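Local coordinates for protein uracil-DNA glycosylase (Sulfolobus tokodaii str. 7, PDB 4ZBY) that belongs to the uracil-DNA glycosylase superfamily, a compact alpha/beta protein that carries an iron/sulfur cluster and holds a bound uracil in a pocket, at residues A[109-114]-A[150-155]; A[158-163]-A[183-188]; A[36-41]-A[113-118]. One frame throughout, in Å; residues are numbered along the deposited sequence.

Interaction 1. Residues A[109-114]-A[150-155]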
loop_
_atom_site.group_PDB
_atom_site.type_symbol
_atom_site.label_atom_id
_atom_site.label_comp_id
_atom_site.label_asym_id
_atom_site.label_seq_id
_atom_site.Cartn_x
_atom_site.Cartn_y
_atom_site.Cartn_z
ATOM N N GLN A 109 -10.711 3.419 3.063
ATOM C CA GLN A 109 -10.037 4.169 2.006
ATOM C C GLN A 109 -10.296 3.501 0.656
ATOM O O GLN A 109 -10.573 4.180 -0.360
ATOM C CB GLN A 109 -8.523 4.294 2.292
ATOM C CG GLN A 109 -8.243 5.193 3.470
ATOM C CD GLN A 109 -6.784 5.171 3.906
ATOM O OE1 GLN A 109 -6.169 4.106 3.954
ATOM N NE2 GLN A 109 -6.220 6.348 4.195
ATOM N N ILE A 110 -10.198 2.175 0.639
ATOM C CA ILE A 110 -10.526 1.425 -0.572
ATOM C C ILE A 110 -11.988 1.640 -0.972
ATOM O O ILE A 110 -12.281 1.832 -2.156
ATOM C CB ILE A 110 -10.239 -0.076 -0.394
ATOM C CG1 ILE A 110 -8.756 -0.309 -0.168
ATOM C CG2 ILE A 110 -10.738 -0.879 -1.611
ATOM C CD1 ILE A 110 -8.446 -1.731 0.262
ATOM N N ASP A 111 -12.895 1.633 0.006
ATOM C CA ASP A 111 -14.327 1.812 -0.259
ATOM C C ASP A 111 -14.619 3.102 -0.984
ATOM O O ASP A 111 -15.541 3.175 -1.819
ATOM C CB ASP A 111 -15.120 1.799 1.054
ATOM C CG ASP A 111 -15.376 0.413 1.550
ATOM O OD1 ASP A 111 -14.985 -0.520 0.829
ATOM O OD2 ASP A 111 -15.978 0.251 2.643
ATOM N N ILE A 112 -13.837 4.128 -0.660
ATOM C CA ILE A 112 -14.050 5.445 -1.218
ATOM C C ILE A 112 -13.343 5.579 -2.559
ATOM O O ILE A 112 -13.946 6.030 -3.534
ATOM C CB ILE A 112 -13.559 6.544 -0.263
ATOM C CG1 ILE A 112 -14.536 6.718 0.910
ATOM C CG2 ILE A 112 -13.365 7.861 -1.001
ATOM C CD1 ILE A 112 -13.875 7.305 2.148
ATOM N N ILE A 113 -12.075 5.195 -2.611
ATOM C CA ILE A 113 -11.311 5.357 -3.837
ATOM C C ILE A 113 -11.759 4.419 -4.970
ATOM O O ILE A 113 -11.856 4.849 -6.123
ATOM C CB ILE A 113 -9.816 5.171 -3.541
ATOM C CG1 ILE A 113 -9.348 6.286 -2.594
ATOM C CG2 ILE A 113 -9.012 5.257 -4.817
ATOM C CD1 ILE A 113 -8.015 6.002 -1.936
ATOM N N MET A 114 -12.033 3.155 -4.641
ATOM C CA MET A 114 -12.361 2.130 -5.638
ATOM C C MET A 114 -11.408 2.145 -6.819
ATOM O O MET A 114 -11.838 2.259 -7.980
ATOM C CB MET A 114 -13.818 2.282 -6.124
ATOM C CG MET A 114 -14.822 2.006 -5.017
ATOM S SD MET A 114 -14.694 0.312 -4.397
ATOM C CE MET A 114 -15.223 -0.570 -5.879
ATOM N N TRP A 150 -10.408 -8.980 -7.958
ATOM C CA TRP A 150 -11.218 -8.849 -6.764
ATOM C C TRP A 150 -12.568 -8.263 -7.157
ATOM O O TRP A 150 -12.670 -7.082 -7.467
ATOM C CB TRP A 150 -10.504 -7.969 -5.751
ATOM C CG TRP A 150 -11.160 -7.806 -4.403
ATOM C CD1 TRP A 150 -12.226 -8.499 -3.895
ATOM C CD2 TRP A 150 -10.783 -6.856 -3.400
ATOM N NE1 TRP A 150 -12.530 -8.034 -2.630
ATOM C CE2 TRP A 150 -11.655 -7.031 -2.305
ATOM C CE3 TRP A 150 -9.782 -5.890 -3.318
ATOM C CZ2 TRP A 150 -11.546 -6.269 -1.139
ATOM C CZ3 TRP A 150 -9.685 -5.120 -2.167
ATOM C CH2 TRP A 150 -10.569 -5.308 -1.097
ATOM N N LYS A 151 -13.603 -9.090 -7.173
ATOM C CA LYS A 151 -14.939 -8.551 -7.379
ATOM C C LYS A 151 -15.346 -7.821 -6.110
ATOM O O LYS A 151 -15.450 -8.419 -5.036
ATOM C CB LYS A 151 -15.934 -9.651 -7.751
ATOM C CG LYS A 151 -15.874 -10.003 -9.205
ATOM C CD LYS A 151 -16.783 -9.084 -10.008
ATOM C CE LYS A 151 -16.980 -9.619 -11.421
ATOM N NZ LYS A 151 -18.116 -8.961 -12.135
ATOM N N TYR A 152 -15.536 -6.512 -6.212
ATOM C CA TYR A 152 -15.815 -5.717 -5.027
ATOM C C TYR A 152 -16.858 -4.657 -5.316
ATOM O O TYR A 152 -16.646 -3.792 -6.161
ATOM C CB TYR A 152 -14.544 -5.050 -4.491
ATOM C CG TYR A 152 -14.705 -4.584 -3.065
ATOM C CD1 TYR A 152 -15.307 -5.408 -2.121
ATOM C CD2 TYR A 152 -14.274 -3.328 -2.661
ATOM C CE1 TYR A 152 -15.466 -5.000 -0.821
ATOM C CE2 TYR A 152 -14.442 -2.906 -1.357
ATOM C CZ TYR A 152 -15.042 -3.756 -0.439
ATOM O OH TYR A 152 -15.212 -3.369 0.864
ATOM N N LYS A 153 -17.966 -4.724 -4.583
ATOM C CA LYS A 153 -19.132 -3.855 -4.795
ATOM C C LYS A 153 -19.532 -3.942 -6.255
ATOM O O LYS A 153 -19.659 -5.044 -6.801
ATOM C CB LYS A 153 -18.833 -2.400 -4.376
ATOM C CG LYS A 153 -18.411 -2.271 -2.918
ATOM C CD LYS A 153 -18.227 -0.821 -2.477
ATOM C CE LYS A 153 -17.813 -0.746 -1.011
ATOM N NZ LYS A 153 -18.773 -1.473 -0.130
ATOM N N GLU A 154 -19.665 -2.793 -6.914
ATOM C CA GLU A 154 -20.175 -2.767 -8.286
ATOM C C GLU A 154 -19.078 -3.019 -9.319
ATOM O O GLU A 154 -19.358 -3.185 -10.502
ATOM C CB GLU A 154 -20.868 -1.427 -8.573
ATOM C CG GLU A 154 -19.922 -0.248 -8.816
ATOM C CD GLU A 154 -19.419 0.417 -7.535
ATOM O OE1 GLU A 154 -19.882 0.057 -6.431
ATOM O OE2 GLU A 154 -18.557 1.315 -7.639
ATOM N N LYS A 155 -17.831 -3.060 -8.863
ATOM C CA LYS A 155 -16.689 -3.115 -9.763
ATOM C C LYS A 155 -15.840 -4.366 -9.599
ATOM O O LYS A 155 -16.155 -5.262 -8.820
ATOM C CB LYS A 155 -15.794 -1.887 -9.550
ATOM C CG LYS A 155 -16.418 -0.561 -9.951
ATOM C CD LYS A 155 -15.627 0.631 -9.391
ATOM C CE LYS A 155 -16.220 1.956 -9.861
ATOM N NZ LYS A 155 -15.881 3.112 -8.974
HETATM O O HOH W 1 -15.261 -2.225 3.967
#
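Tyr152 and Asp111 meet across this contact: chi1 of Tyr152 (-162°) turns CG, and with it the ring, toward helix 96-113, while the Met114 chain bends at chi2 and chi3 (-62° and -66°), which place SD and CE. Tyr152 OH donates to Asp111 OD1 at 2.9 Å, on the syn lone pair of the carboxylate oxygen; the side chains cross at about a right angle. A water donates to Asp111 OD2 and, weakly, to Tyr152 OH, so both carboxylate oxygens are engaged. The phenol ring is sandwiched: Trp150 CZ2 lies over the centre of one face and Lys153 CG over the other. Ile110 CG2 adds an apolar contact to Tyr152 CE2 at 4.2 Å. Flexible and polarizable, Met114 reaches both the ring and the type II' turn from Tyr152 to Lys155: its SD makes an oblique Met-aromatic contact, 5.2 Å from the Tyr152 centroid, and its CE lies 3.5 Å from Tyr152 O. Lys155 NZ comes within 3.6 Å of Met114 CB while pairing with Glu154. Helix 96-113 is thus fastened to the hairpin at the sheet's edge by one directed bond set in packing. Lys153 NZ, 4.0 Å from Asp111 OD1 and beyond a salt bridge, probably helps to keep the carboxylate ionised.

Interaction 2. Residues A[158-163]-A[183-188]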
loop_
_atom_site.group_PDB
_atom_site.type_symbol
_atom_site.label_atom_id
_atom_site.label_comp_id
_atom_site.label_asym_id
_atom_site.label_seq_id
_atom_site.Cartn_x
_atom_site.Cartn_y
_atom_site.Cartn_z
ATOM N N ILE A 158 -8.253 -4.938 -9.669
ATOM C CA ILE A 158 -7.127 -5.807 -10.000
ATOM C C ILE A 158 -6.093 -5.692 -8.903
ATOM O O ILE A 158 -5.570 -4.602 -8.658
ATOM C CB ILE A 158 -6.488 -5.410 -11.318
ATOM C CG1 ILE A 158 -7.497 -5.548 -12.462
ATOM C CG2 ILE A 158 -5.282 -6.244 -11.569
ATOM C CD1 ILE A 158 -7.039 -4.864 -13.744
ATOM N N VAL A 159 -5.803 -6.798 -8.234
ATOM C CA VAL A 159 -4.813 -6.779 -7.166
ATOM C C VAL A 159 -3.507 -7.352 -7.691
ATOM O O VAL A 159 -3.475 -8.441 -8.265
ATOM C CB VAL A 159 -5.276 -7.576 -5.919
ATOM C CG1 VAL A 159 -4.139 -7.666 -4.875
ATOM C CG2 VAL A 159 -6.512 -6.935 -5.308
ATOM N N PHE A 160 -2.431 -6.607 -7.508
ATOM C CA PHE A 160 -1.142 -7.026 -8.028
ATOM C C PHE A 160 -0.078 -6.991 -6.947
ATOM O O PHE A 160 0.409 -5.922 -6.590
ATOM C CB PHE A 160 -0.729 -6.126 -9.205
ATOM C CG PHE A 160 0.307 -6.728 -10.078
ATOM C CD1 PHE A 160 -0.025 -7.179 -11.343
ATOM C CD2 PHE A 160 1.620 -6.889 -9.631
ATOM C CE1 PHE A 160 0.939 -7.785 -12.153
ATOM C CE2 PHE A 160 2.591 -7.491 -10.443
ATOM C CZ PHE A 160 2.250 -7.915 -11.702
ATOM N N PRO A 161 0.292 -8.169 -6.417
ATOM C CA PRO A 161 1.291 -8.166 -5.358
ATOM C C PRO A 161 2.706 -8.047 -5.908
ATOM O O PRO A 161 2.992 -8.647 -6.927
ATOM C CB PRO A 161 1.103 -9.541 -4.684
ATOM C CG PRO A 161 -0.211 -10.062 -5.203
ATOM C CD PRO A 161 -0.353 -9.483 -6.579
ATOM N N THR A 162 3.566 -7.296 -5.236
ATOM C CA THR A 162 4.989 -7.252 -5.560
ATOM C C THR A 162 5.841 -7.377 -4.297
ATOM O O THR A 162 5.324 -7.369 -3.179
ATOM C CB THR A 162 5.373 -5.944 -6.259
ATOM O OG1 THR A 162 5.459 -4.890 -5.286
ATOM C CG2 THR A 162 4.335 -5.554 -7.322
ATOM N N TYR A 163 7.154 -7.485 -4.473
ATOM C CA TYR A 163 8.051 -7.415 -3.331
ATOM C C TYR A 163 8.003 -5.998 -2.807
ATOM O O TYR A 163 7.609 -5.080 -3.514
ATOM C CB TYR A 163 9.476 -7.809 -3.714
ATOM C CG TYR A 163 9.665 -9.283 -3.992
ATOM C CD1 TYR A 163 9.071 -10.251 -3.181
ATOM C CD2 TYR A 163 10.450 -9.709 -5.052
ATOM C CE1 TYR A 163 9.246 -11.601 -3.432
ATOM C CE2 TYR A 163 10.639 -11.062 -5.304
ATOM C CZ TYR A 163 10.031 -12.000 -4.496
ATOM O OH TYR A 163 10.206 -13.345 -4.748
ATOM N N LYS A 183 6.360 -2.847 -14.814
ATOM C CA LYS A 183 6.054 -2.842 -16.251
ATOM C C LYS A 183 4.715 -3.533 -16.511
ATOM O O LYS A 183 3.919 -3.088 -17.344
ATOM C CB LYS A 183 7.163 -3.529 -17.061
ATOM C CG LYS A 183 8.492 -2.772 -17.098
ATOM C CD LYS A 183 9.540 -3.506 -17.950
ATOM C CE LYS A 183 10.871 -2.750 -17.994
ATOM N NZ LYS A 183 11.935 -3.505 -18.724
ATOM N N LYS A 184 4.474 -4.641 -15.808
ATOM C CA LYS A 184 3.212 -5.350 -15.946
ATOM C C LYS A 184 2.056 -4.530 -15.409
ATOM O O LYS A 184 0.962 -4.552 -15.992
ATOM C CB LYS A 184 3.268 -6.718 -15.250
ATOM C CG LYS A 184 4.208 -7.693 -15.940
ATOM C CD LYS A 184 4.345 -8.982 -15.115
ATOM C CE LYS A 184 4.947 -10.108 -15.944
ATOM N NZ LYS A 184 6.349 -9.806 -16.333
ATOM N N ILE A 185 2.296 -3.826 -14.305
ATOM C CA ILE A 185 1.300 -2.941 -13.726
ATOM C C ILE A 185 0.995 -1.818 -14.723
ATOM O O ILE A 185 -0.175 -1.484 -14.901
ATOM C CB ILE A 185 1.742 -2.376 -12.367
ATOM C CG1 ILE A 185 1.767 -3.540 -11.365
ATOM C CG2 ILE A 185 0.810 -1.228 -11.894
ATOM C CD1 ILE A 185 2.557 -3.241 -10.085
ATOM N N ARG A 186 2.016 -1.306 -15.409
ATOM C CA ARG A 186 1.732 -0.244 -16.394
ATOM C C ARG A 186 0.805 -0.778 -17.477
ATOM O O ARG A 186 -0.152 -0.116 -17.867
ATOM C CB ARG A 186 2.997 0.318 -17.031
ATOM C CG ARG A 186 2.664 1.536 -17.942
ATOM C CD ARG A 186 3.681 1.818 -18.995
ATOM N NE ARG A 186 3.264 2.955 -19.821
ATOM C CZ ARG A 186 2.933 2.901 -21.108
ATOM N NH1 ARG A 186 2.572 4.020 -21.718
ATOM N NH2 ARG A 186 2.977 1.757 -21.795
ATOM N N GLU A 187 1.095 -1.977 -17.975
ATOM C CA GLU A 187 0.271 -2.539 -19.045
ATOM C C GLU A 187 -1.172 -2.702 -18.558
ATOM O O GLU A 187 -2.106 -2.345 -19.266
ATOM C CB GLU A 187 0.843 -3.864 -19.543
ATOM C CG GLU A 187 0.074 -4.444 -20.702
ATOM C CD GLU A 187 0.836 -5.543 -21.433
ATOM O OE1 GLU A 187 1.992 -5.821 -21.045
ATOM O OE2 GLU A 187 0.283 -6.129 -22.393
ATOM N N LEU A 188 -1.365 -3.207 -17.343
ATOM C CA LEU A 188 -2.725 -3.330 -16.810
ATOM C C LEU A 188 -3.429 -1.970 -16.672
ATOM O O LEU A 188 -4.632 -1.866 -16.884
ATOM C CB LEU A 188 -2.700 -4.041 -15.448
ATOM C CG LEU A 188 -2.297 -5.511 -15.523
ATOM C CD1 LEU A 188 -1.939 -6.033 -14.140
ATOM C CD2 LEU A 188 -3.423 -6.339 -16.112
#
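Phe160 and Ile185 form the centre of this contact, the isoleucine laying CG1 over one face of the ring in a CH-pi contact, 3.9 Å from the ring centroid and 17° off the normal. Ile185 CD1 continues to Thr162 CG2 at 4.0 Å. Leu188 CD1 approaches the same ring obliquely, 3.6 Å from Phe160 CD1, and touches Ile158 CG2 at 4.2 Å. Lys184 lends its aliphatic part: its CB is 3.9 Å from Phe160 CZ, whereas the ammonium group turns from the ring, an economical use of lysine where a helix surfaces. Phe160 CG is anti to the backbone N (chi1 -160°), which turns the ring to the helix. The Thr162 rotamer (chi1 77°) places OG1 to donate to Tyr163 O at 2.8 Å and CG2 beside the backbone N. That bond uses the hydroxyl's hydrogen, while the methyl meets Ile185. No hydrogen bond joins the segments; shape and apolar surface do the work. Ile158, Phe160 and Thr162, every second residue of the strand, face the helix, which runs nearly antiparallel to it. Farther out, Ile185 also touches Val119 of strand 117-121, while Val159 and Pro161 pack against helix 123-133, so strand 155-162 lies between that helix and helix 172-190.

Interaction 3. Residues A[36-41]-A[113-118]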
loop_
_atom_site.group_PDB
_atom_site.type_symbol
_atom_site.label_atom_id
_atom_site.label_comp_id
_atom_site.label_asym_id
_atom_site.label_seq_id
_atom_site.Cartn_x
_atom_site.Cartn_y
_atom_site.Cartn_z
ATOM N N GLU A 36 -6.527 5.815 -10.066
ATOM C CA GLU A 36 -6.727 4.474 -10.634
ATOM C C GLU A 36 -5.820 3.437 -10.001
ATOM O O GLU A 36 -6.150 2.246 -10.018
ATOM C CB GLU A 36 -6.511 4.501 -12.130
ATOM C CG GLU A 36 -7.658 5.216 -12.815
ATOM C CD GLU A 36 -7.542 5.193 -14.319
ATOM O OE1 GLU A 36 -6.527 4.683 -14.827
ATOM O OE2 GLU A 36 -8.482 5.671 -14.983
ATOM N N ILE A 37 -4.669 3.861 -9.485
ATOM C CA ILE A 37 -3.750 2.921 -8.826
ATOM C C ILE A 37 -3.526 3.298 -7.372
ATOM O O ILE A 37 -3.165 4.425 -7.032
ATOM C CB ILE A 37 -2.383 2.856 -9.528
ATOM C CG1 ILE A 37 -2.565 2.663 -11.038
ATOM C CG2 ILE A 37 -1.509 1.766 -8.871
ATOM C CD1 ILE A 37 -1.257 2.624 -11.855
ATOM N N MET A 38 -3.731 2.327 -6.506
ATOM C CA MET A 38 -3.553 2.530 -5.083
ATOM C C MET A 38 -2.400 1.617 -4.660
ATOM O O MET A 38 -2.373 0.440 -5.038
ATOM C CB MET A 38 -4.871 2.212 -4.355
ATOM C CG MET A 38 -4.861 2.357 -2.865
ATOM S SD MET A 38 -6.591 2.139 -2.289
ATOM C CE MET A 38 -6.252 2.341 -0.559
ATOM N N PHE A 39 -1.424 2.159 -3.934
ATOM C CA PHE A 39 -0.280 1.371 -3.425
ATOM C C PHE A 39 -0.453 1.176 -1.940
ATOM O O PHE A 39 -0.737 2.129 -1.219
ATOM C CB PHE A 39 1.049 2.099 -3.698
ATOM C CG PHE A 39 1.337 2.256 -5.156
ATOM C CD1 PHE A 39 2.083 1.296 -5.828
ATOM C CD2 PHE A 39 0.796 3.309 -5.855
ATOM C CE1 PHE A 39 2.318 1.409 -7.192
ATOM C CE2 PHE A 39 1.021 3.444 -7.227
ATOM C CZ PHE A 39 1.785 2.492 -7.885
ATOM N N VAL A 40 -0.276 -0.048 -1.480
ATOM C CA VAL A 40 -0.411 -0.314 -0.042
ATOM C C VAL A 40 0.812 -1.025 0.475
ATOM O O VAL A 40 1.105 -2.143 0.051
ATOM C CB VAL A 40 -1.657 -1.189 0.266
ATOM C CG1 VAL A 40 -1.871 -1.324 1.778
ATOM C CG2 VAL A 40 -2.900 -0.604 -0.402
ATOM N N GLY A 41 1.520 -0.376 1.396
ATOM C CA GLY A 41 2.649 -1.015 2.054
ATOM C C GLY A 41 2.306 -1.603 3.407
ATOM O O GLY A 41 1.149 -1.818 3.754
ATOM N N ILE A 113 -12.075 5.195 -2.611
ATOM C CA ILE A 113 -11.311 5.357 -3.837
ATOM C C ILE A 113 -11.759 4.419 -4.970
ATOM O O ILE A 113 -11.856 4.849 -6.123
ATOM C CB ILE A 113 -9.816 5.171 -3.541
ATOM C CG1 ILE A 113 -9.348 6.286 -2.594
ATOM C CG2 ILE A 113 -9.012 5.257 -4.817
ATOM C CD1 ILE A 113 -8.015 6.002 -1.936
ATOM N N MET A 114 -12.033 3.155 -4.641
ATOM C CA MET A 114 -12.361 2.130 -5.638
ATOM C C MET A 114 -11.408 2.145 -6.819
ATOM O O MET A 114 -11.838 2.259 -7.980
ATOM C CB MET A 114 -13.818 2.282 -6.124
ATOM C CG MET A 114 -14.822 2.006 -5.017
ATOM S SD MET A 114 -14.694 0.312 -4.397
ATOM C CE MET A 114 -15.223 -0.570 -5.879
ATOM N N PRO A 115 -10.111 1.985 -6.542
ATOM C CA PRO A 115 -9.119 2.031 -7.622
ATOM C C PRO A 115 -9.263 0.880 -8.624
ATOM O O PRO A 115 -9.805 -0.211 -8.311
ATOM C CB PRO A 115 -7.802 1.933 -6.866
ATOM C CG PRO A 115 -8.158 1.029 -5.679
ATOM C CD PRO A 115 -9.534 1.489 -5.278
ATOM N N LYS A 116 -8.796 1.123 -9.845
ATOM C CA LYS A 116 -8.712 0.065 -10.848
ATOM C C LYS A 116 -7.750 -1.043 -10.393
ATOM O O LYS A 116 -7.976 -2.233 -10.644
ATOM C CB LYS A 116 -8.228 0.648 -12.189
ATOM C CG LYS A 116 -8.119 -0.389 -13.314
ATOM C CD LYS A 116 -7.661 0.286 -14.626
ATOM C CE LYS A 116 -7.755 -0.670 -15.815
ATOM N NZ LYS A 116 -7.322 -0.027 -17.093
ATOM N N ILE A 117 -6.647 -0.618 -9.797
ATOM C CA ILE A 117 -5.569 -1.520 -9.401
ATOM C C ILE A 117 -5.141 -1.216 -7.980
ATOM O O ILE A 117 -4.956 -0.034 -7.625
ATOM C CB ILE A 117 -4.350 -1.366 -10.332
ATOM C CG1 ILE A 117 -4.704 -1.724 -11.768
ATOM C CG2 ILE A 117 -3.132 -2.193 -9.841
ATOM C CD1 ILE A 117 -3.732 -1.185 -12.777
ATOM N N ILE A 118 -4.980 -2.266 -7.169
ATOM C CA ILE A 118 -4.263 -2.132 -5.910
ATOM C C ILE A 118 -2.946 -2.874 -6.022
ATOM O O ILE A 118 -2.932 -4.075 -6.278
ATOM C CB ILE A 118 -5.049 -2.687 -4.718
ATOM C CG1 ILE A 118 -6.319 -1.864 -4.487
ATOM C CG2 ILE A 118 -4.180 -2.646 -3.463
ATOM C CD1 ILE A 118 -7.306 -2.521 -3.520
#
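Glu36 O accepts from Ile117 N at 2.9 Å, and Ile117 O in turn accepts from Met38 N, also at 2.9 Å. These two bonds, one in each direction, set the parallel register in which Ile37 pairs with Ile117 and Met38 with Ile118. Two CA-H...O contacts support them: Ile37 CA lies 3.4 Å from Ile117 O, and Ile118 CA is 3.3 Å from Met38 O. Beyond the backbone, the packing divides between the faces of the sheet. On the face of Met38 and Ile118, Met38 is fully extended, with CG anti to the backbone N (chi1 179°), a slender shape that fits between the sheet and helix 96-113. Its CB rests 3.7 Å from Pro115 CG, and its SD reaches Ile113 CD1 at 4.1 Å. Farther along this face the beta-branched pair Val40 and Ile118 meet through their CG2 methyls, 3.9 Å apart. The other face holds Ile37 and Ile117, which touch more loosely, and there helix 58-71 packs on Ile37. Lys116 runs outward in an extended chain; its NZ is hydrogen-bonded to Thr191 O and Ala189 O, at the C-terminal end of helix 172-190. Pro115 lies in the short link, residues 114-116, between helix 96-113 and strand 117-121, and Gly41, at the far end of strand 37-41, touches the bound uracil. Directed backbone bonds therefore fix the register at the centre of an alpha/beta sheet, branched and flexible apolar side chains fill both faces, and the one lysine carries its charge to carbonyls at that helix end, which probably favour a positive charge.

How the interactions relate
Interaction 3 is the buried one, two parallel strands in the middle of the sheet; interactions 1 and 2 are partly buried and attach helices to it. Interactions 1 and 3 share Ile113 and Met114, where helix 96-113 gives way to strand 117-121: Met114 turns to the hairpin and Ile113 to strand 37-41. They also touch directly, Ile110 CG1 lying 3.7 Å from Met38 CE. Interaction 2 joins interaction 3 by probable backbone hydrogen bonds between strands 155-162 and 117-121. The chemistry follows position: main-chain bonding in the centre, purely apolar packing under helix 172-190, and a phenol-carboxylate bond with water and charged residues at the sheet's edge.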